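Local coordinates for protein CT_858 (Chlamydia trachomatis, PDB 3DOR) that probably acts as a secreted serine-type endopeptidase of the S41 family, cutting proteins within their chains and carrying a PDZ domain beside its peptidase fold, at residues B[83-88]-B[150-155]; B[383-388]-B[396-401]. All coordinates share one frame; numbering follows the deposited sequence.

Contact 1 (B[83-88]-B[150-155]); sequences SAYLPY and LFSRMA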
loop_
_atom_site.group_PDB
_atom_site.type_symbol
_atom_site.label_atom_id
_atom_site.label_comp_id
_atom_site.label_asym_id
_atom_site.label_seq_id
_atom_site.Cartn_x
_atom_site.Cartn_y
_atom_site.Cartn_z
ATOM N N SER B 83 4.957 -13.195 22.105
ATOM C CA SER B 83 5.043 -12.005 22.942
ATOM C C SER B 83 4.948 -12.308 24.433
ATOM O O SER B 83 4.454 -13.361 24.842
ATOM C CB SER B 83 3.937 -11.016 22.565
ATOM O OG SER B 83 2.667 -11.487 22.987
ATOM N N ALA B 84 5.421 -11.364 25.239
ATOM C CA ALA B 84 5.399 -11.483 26.695
ATOM C C ALA B 84 4.898 -10.154 27.240
ATOM O O ALA B 84 5.314 -9.101 26.775
ATOM C CB ALA B 84 6.796 -11.776 27.217
ATOM N N TYR B 85 4.012 -10.202 28.227
ATOM C CA TYR B 85 3.445 -8.984 28.789
ATOM C C TYR B 85 3.133 -9.090 30.274
ATOM O O TYR B 85 2.621 -10.111 30.723
ATOM C CB TYR B 85 2.148 -8.649 28.046
ATOM C CG TYR B 85 1.399 -7.446 28.585
ATOM C CD1 TYR B 85 1.827 -6.149 28.300
ATOM C CD2 TYR B 85 0.249 -7.608 29.362
ATOM C CE1 TYR B 85 1.129 -5.037 28.776
ATOM C CE2 TYR B 85 -0.459 -6.508 29.844
ATOM C CZ TYR B 85 -0.012 -5.224 29.546
ATOM O OH TYR B 85 -0.702 -4.132 30.015
ATOM N N LEU B 86 3.447 -8.032 31.021
ATOM C CA LEU B 86 3.146 -7.951 32.450
ATOM C C LEU B 86 2.254 -6.720 32.620
ATOM O O LEU B 86 2.609 -5.627 32.186
ATOM C CB LEU B 86 4.427 -7.818 33.272
ATOM C CG LEU B 86 5.243 -9.120 33.293
ATOM C CD1 LEU B 86 6.555 -8.934 34.045
ATOM C CD2 LEU B 86 4.391 -10.212 33.938
ATOM N N PRO B 87 1.080 -6.885 33.259
ATOM C CA PRO B 87 0.080 -5.838 33.506
ATOM C C PRO B 87 0.417 -4.689 34.460
ATOM O O PRO B 87 -0.363 -4.377 35.367
ATOM C CB PRO B 87 -1.123 -6.635 33.985
ATOM C CG PRO B 87 -0.473 -7.699 34.811
ATOM C CD PRO B 87 0.697 -8.135 33.943
ATOM N N TYR B 88 1.560 -4.052 34.249
ATOM C CA TYR B 88 1.958 -2.925 35.088
ATOM C C TYR B 88 2.477 -1.766 34.260
ATOM O O TYR B 88 2.812 -1.928 33.087
ATOM C CB TYR B 88 3.039 -3.343 36.077
ATOM C CG TYR B 88 2.670 -4.576 36.847
ATOM C CD1 TYR B 88 3.072 -5.838 36.409
ATOM C CD2 TYR B 88 1.880 -4.490 37.988
ATOM C CE1 TYR B 88 2.690 -6.990 37.093
ATOM C CE2 TYR B 88 1.491 -5.633 38.681
ATOM C CZ TYR B 88 1.895 -6.879 38.226
ATOM O OH TYR B 88 1.478 -8.006 38.888
ATOM N N LEU B 150 9.867 -2.572 28.787
ATOM C CA LEU B 150 10.229 -3.288 30.011
ATOM C C LEU B 150 9.231 -4.420 30.280
ATOM O O LEU B 150 9.624 -5.562 30.501
ATOM C CB LEU B 150 10.259 -2.328 31.208
ATOM C CG LEU B 150 11.140 -2.703 32.410
ATOM C CD1 LEU B 150 10.696 -1.905 33.626
ATOM C CD2 LEU B 150 11.039 -4.170 32.711
ATOM N N PHE B 151 7.940 -4.111 30.248
ATOM C CA PHE B 151 6.924 -5.130 30.493
ATOM C C PHE B 151 6.166 -5.568 29.240
ATOM O O PHE B 151 5.082 -6.141 29.331
ATOM C CB PHE B 151 5.936 -4.634 31.550
ATOM C CG PHE B 151 6.539 -4.489 32.924
ATOM C CD1 PHE B 151 6.212 -3.407 33.726
ATOM C CD2 PHE B 151 7.413 -5.447 33.424
ATOM C CE1 PHE B 151 6.747 -3.280 35.012
ATOM C CE2 PHE B 151 7.954 -5.329 34.709
ATOM C CZ PHE B 151 7.617 -4.244 35.502
ATOM N N SER B 152 6.741 -5.322 28.069
ATOM C CA SER B 152 6.085 -5.709 26.820
ATOM C C SER B 152 7.126 -6.089 25.771
ATOM O O SER B 152 7.727 -5.220 25.137
ATOM C CB SER B 152 5.212 -4.550 26.312
ATOM O OG SER B 152 4.402 -4.966 25.232
ATOM N N ARG B 153 7.346 -7.393 25.605
ATOM C CA ARG B 153 8.329 -7.901 24.650
ATOM C C ARG B 153 7.592 -8.519 23.472
ATOM O O ARG B 153 6.686 -9.329 23.654
ATOM C CB ARG B 153 9.221 -8.948 25.317
ATOM C CG ARG B 153 9.809 -8.501 26.642
ATOM C CD ARG B 153 10.761 -7.326 26.484
ATOM N NE ARG B 153 11.121 -6.788 27.790
ATOM C CZ ARG B 153 11.941 -7.381 28.655
ATOM N NH1 ARG B 153 12.519 -8.534 28.352
ATOM N NH2 ARG B 153 12.138 -6.846 29.852
ATOM N N MET B 154 7.996 -8.155 22.261
ATOM C CA MET B 154 7.312 -8.647 21.077
ATOM C C MET B 154 8.246 -9.093 19.969
ATOM O O MET B 154 9.072 -8.317 19.498
ATOM C CB MET B 154 6.386 -7.550 20.552
ATOM C CG MET B 154 5.269 -7.182 21.519
ATOM S SD MET B 154 4.484 -5.608 21.130
ATOM C CE MET B 154 3.599 -6.061 19.660
ATOM N N ALA B 155 8.113 -10.347 19.549
ATOM C CA ALA B 155 8.956 -10.847 18.471
ATOM C C ALA B 155 8.620 -10.048 17.213
ATOM O O ALA B 155 9.428 -9.976 16.295
ATOM C CB ALA B 155 8.704 -12.344 18.227
HETATM O O HOH W 1 3.839 -7.745 24.735
#
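Where F151 meets L86 and Y88, this short antiparallel ribbon packs closely through apolar groups; the partly exposed face bearing S83, Y85, S152 and M154 is looser, and a water joins A84 O to S152 OG there. F151 carries the apolar cluster. Its CG lies anti to the carbonyl carbon (chi1 -67°), and the ring crosses the L86 side chain obliquely, so that F151 CD2 comes within 3.6 Å of L86 CD1. At the CD1/CE1 side of the same ring, Y88 CB approaches F151 CE1 at 3.9 Å, and the Y88 ring turns its edge to the F151 face in a T-shaped pair, planes at 63°. An inverse gamma turn centred on P87 brings Y88 there.

The backbones zip up beside this cluster. A84 and R153 form a hydrogen-bonded pair, A84 N to R153 O and R153 N to A84 O both 2.9 Å, while L86 N reaches a lone pair of F151 O at 3.0 Å. Y85 with S152 and S83 with M154 are non-hydrogen-bonded pairs whose side chains share the looser face. There S83 CB only grazes M154 CG at 4.2 Å, S152 OG sits at the edge of the Y85 ring, and the bridging water donates to the A84 carbonyl. On the other face R153 bends at chi2 and carries its guanidinium back to L150 O, 2.9 Å from R153 NH2, with NE bonded to T149 O; the R153 side chain thus doubles back over the segment leading into its own strand.

Within the PDZ-like region, strand 83-92 runs between 152-154 and 177-187. From the latter, W184 packs on A84 and L86, and V182 on L86, while L116 of strand 115-119 and L168 of strand 165-171 touch F151.

Contact 2 (B[383-388]-B[396-401]); sequences TLLENV and LALGDN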
loop_
_atom_site.group_PDB
_atom_site.type_symbol
_atom_site.label_atom_id
_atom_site.label_comp_id
_atom_site.label_asym_id
_atom_site.label_seq_id
_atom_site.Cartn_x
_atom_site.Cartn_y
_atom_site.Cartn_z
ATOM N N THR B 383 0.606 19.394 -12.818
ATOM C CA THR B 383 -0.433 19.186 -13.819
ATOM C C THR B 383 -1.794 19.389 -13.156
ATOM O O THR B 383 -2.701 19.970 -13.743
ATOM C CB THR B 383 -0.368 17.773 -14.450
ATOM O OG1 THR B 383 -0.746 16.789 -13.483
ATOM C CG2 THR B 383 1.030 17.476 -14.936
ATOM N N LEU B 384 -1.918 18.937 -11.914
ATOM C CA LEU B 384 -3.168 19.068 -11.172
ATOM C C LEU B 384 -3.614 20.528 -11.016
ATOM O O LEU B 384 -4.795 20.845 -11.140
ATOM C CB LEU B 384 -3.004 18.444 -9.782
ATOM C CG LEU B 384 -4.237 18.107 -8.941
ATOM C CD1 LEU B 384 -3.773 17.618 -7.583
ATOM C CD2 LEU B 384 -5.134 19.314 -8.766
ATOM N N LEU B 385 -2.664 21.414 -10.745
ATOM C CA LEU B 385 -2.978 22.821 -10.526
ATOM C C LEU B 385 -2.622 23.706 -11.702
ATOM O O LEU B 385 -2.627 24.930 -11.590
ATOM C CB LEU B 385 -2.242 23.318 -9.281
ATOM C CG LEU B 385 -2.456 22.448 -8.039
ATOM C CD1 LEU B 385 -1.517 22.895 -6.917
ATOM C CD2 LEU B 385 -3.926 22.535 -7.618
ATOM N N GLU B 386 -2.314 23.080 -12.826
ATOM C CA GLU B 386 -1.935 23.800 -14.028
ATOM C C GLU B 386 -2.769 25.056 -14.295
ATOM O O GLU B 386 -2.216 26.146 -14.456
ATOM C CB GLU B 386 -2.023 22.859 -15.227
ATOM C CG GLU B 386 -1.298 23.356 -16.462
ATOM C CD GLU B 386 -1.367 22.365 -17.604
ATOM O OE1 GLU B 386 -1.013 21.184 -17.384
ATOM O OE2 GLU B 386 -1.775 22.766 -18.718
ATOM N N ASN B 387 -4.092 24.913 -14.320
ATOM C CA ASN B 387 -4.954 26.056 -14.609
ATOM C C ASN B 387 -5.738 26.649 -13.444
ATOM O O ASN B 387 -6.875 27.102 -13.618
ATOM C CB ASN B 387 -5.921 25.691 -15.736
ATOM C CG ASN B 387 -5.202 25.356 -17.026
ATOM O OD1 ASN B 387 -5.372 24.272 -17.576
ATOM N ND2 ASN B 387 -4.385 26.289 -17.513
ATOM N N VAL B 388 -5.133 26.658 -12.262
ATOM C CA VAL B 388 -5.782 27.220 -11.089
ATOM C C VAL B 388 -5.244 28.626 -10.880
ATOM O O VAL B 388 -4.053 28.803 -10.615
ATOM C CB VAL B 388 -5.507 26.362 -9.834
ATOM C CG1 VAL B 388 -5.995 27.077 -8.584
ATOM C CG2 VAL B 388 -6.208 25.029 -9.968
ATOM N N LEU B 396 -11.886 23.640 -5.964
ATOM C CA LEU B 396 -12.376 22.592 -6.855
ATOM C C LEU B 396 -11.314 21.514 -7.076
ATOM O O LEU B 396 -11.607 20.314 -7.068
ATOM C CB LEU B 396 -12.792 23.185 -8.206
ATOM C CG LEU B 396 -13.168 22.163 -9.286
ATOM C CD1 LEU B 396 -14.204 21.183 -8.738
ATOM C CD2 LEU B 396 -13.712 22.883 -10.514
ATOM N N ALA B 397 -10.074 21.941 -7.268
ATOM C CA ALA B 397 -8.987 21.003 -7.505
ATOM C C ALA B 397 -8.510 20.247 -6.258
ATOM O O ALA B 397 -8.179 19.059 -6.325
ATOM C CB ALA B 397 -7.807 21.745 -8.138
ATOM N N LEU B 398 -8.501 20.932 -5.121
ATOM C CA LEU B 398 -8.000 20.349 -3.883
ATOM C C LEU B 398 -9.033 19.998 -2.822
ATOM O O LEU B 398 -8.761 19.191 -1.932
ATOM C CB LEU B 398 -6.970 21.309 -3.286
ATOM C CG LEU B 398 -5.787 21.584 -4.207
ATOM C CD1 LEU B 398 -5.009 22.811 -3.747
ATOM C CD2 LEU B 398 -4.906 20.351 -4.237
ATOM N N GLY B 399 -10.218 20.594 -2.924
ATOM C CA GLY B 399 -11.259 20.362 -1.936
ATOM C C GLY B 399 -11.310 21.622 -1.090
ATOM O O GLY B 399 -10.391 22.441 -1.169
ATOM N N ASP B 400 -12.360 21.799 -0.293
ATOM C CA ASP B 400 -12.467 22.996 0.534
ATOM C C ASP B 400 -11.366 23.059 1.588
ATOM O O ASP B 400 -11.000 24.139 2.044
ATOM C CB ASP B 400 -13.841 23.077 1.208
ATOM C CG ASP B 400 -14.976 23.335 0.208
ATOM O OD1 ASP B 400 -14.714 23.902 -0.876
ATOM O OD2 ASP B 400 -16.134 22.985 0.523
ATOM N N ASN B 401 -10.843 21.904 1.980
ATOM C CA ASN B 401 -9.762 21.870 2.952
ATOM C C ASN B 401 -8.999 20.570 2.823
ATOM O O ASN B 401 -9.538 19.569 2.350
ATOM C CB ASN B 401 -10.294 22.005 4.383
ATOM C CG ASN B 401 -11.138 20.821 4.804
ATOM O OD1 ASN B 401 -12.356 20.933 4.937
ATOM N ND2 ASN B 401 -10.496 19.671 5.003
#
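A single methyl group, A397 CB, is the point on which three side chains of the 383-388 segment converge. L384 comes closest, with CD2 3.7 Å away; its CG stands anti to the backbone N (chi1 -164°), which sends the branch out toward the second helix. L385 CD2 meets the same methyl at 4.0 Å and also touches L398 CG, the two leucines crossing at about a right angle. V388 completes the set through CG2, 4.1 Å from A397 CB. All these contacts are apolar, three larger side chains meeting the one methyl.

The next shell fixes how they are presented. L385 is the first residue after helix 372-384 to leave helical backbone angles, and a type I beta turn from L385 to V388, closed by V388 N to L385 O at 3.1 Å, redirects the chain so that V388 and the tip of L385 both reach A397 CB. Helix 409-428 packs alongside, L415 touching L385 and L398 and A412 touching V388. At the other end G399, with positive phi, takes the chain out of helix 391-398. Two consecutive helices, linked by a segment that opens with a type I turn, thus pack through apolar side chains against a third helix in the S41 peptidase region.

The two contacts lie on opposite sides of the chain's centre, their own centres about 48 Å apart and their nearest atoms about 33 Å apart, so neither touches the other. Contact 1 lies in the PDZ-like part and contact 2 in the S41 peptidase part, later in the chain. They also differ in principle: contact 1 combines the pairing of strands distant in sequence with an apolar cluster round an aromatic ring, whereas contact 2 joins two consecutive helices through apolar side chains. Both are best read as structural packing within their separate regions, and neither offers a basis for locating the active site.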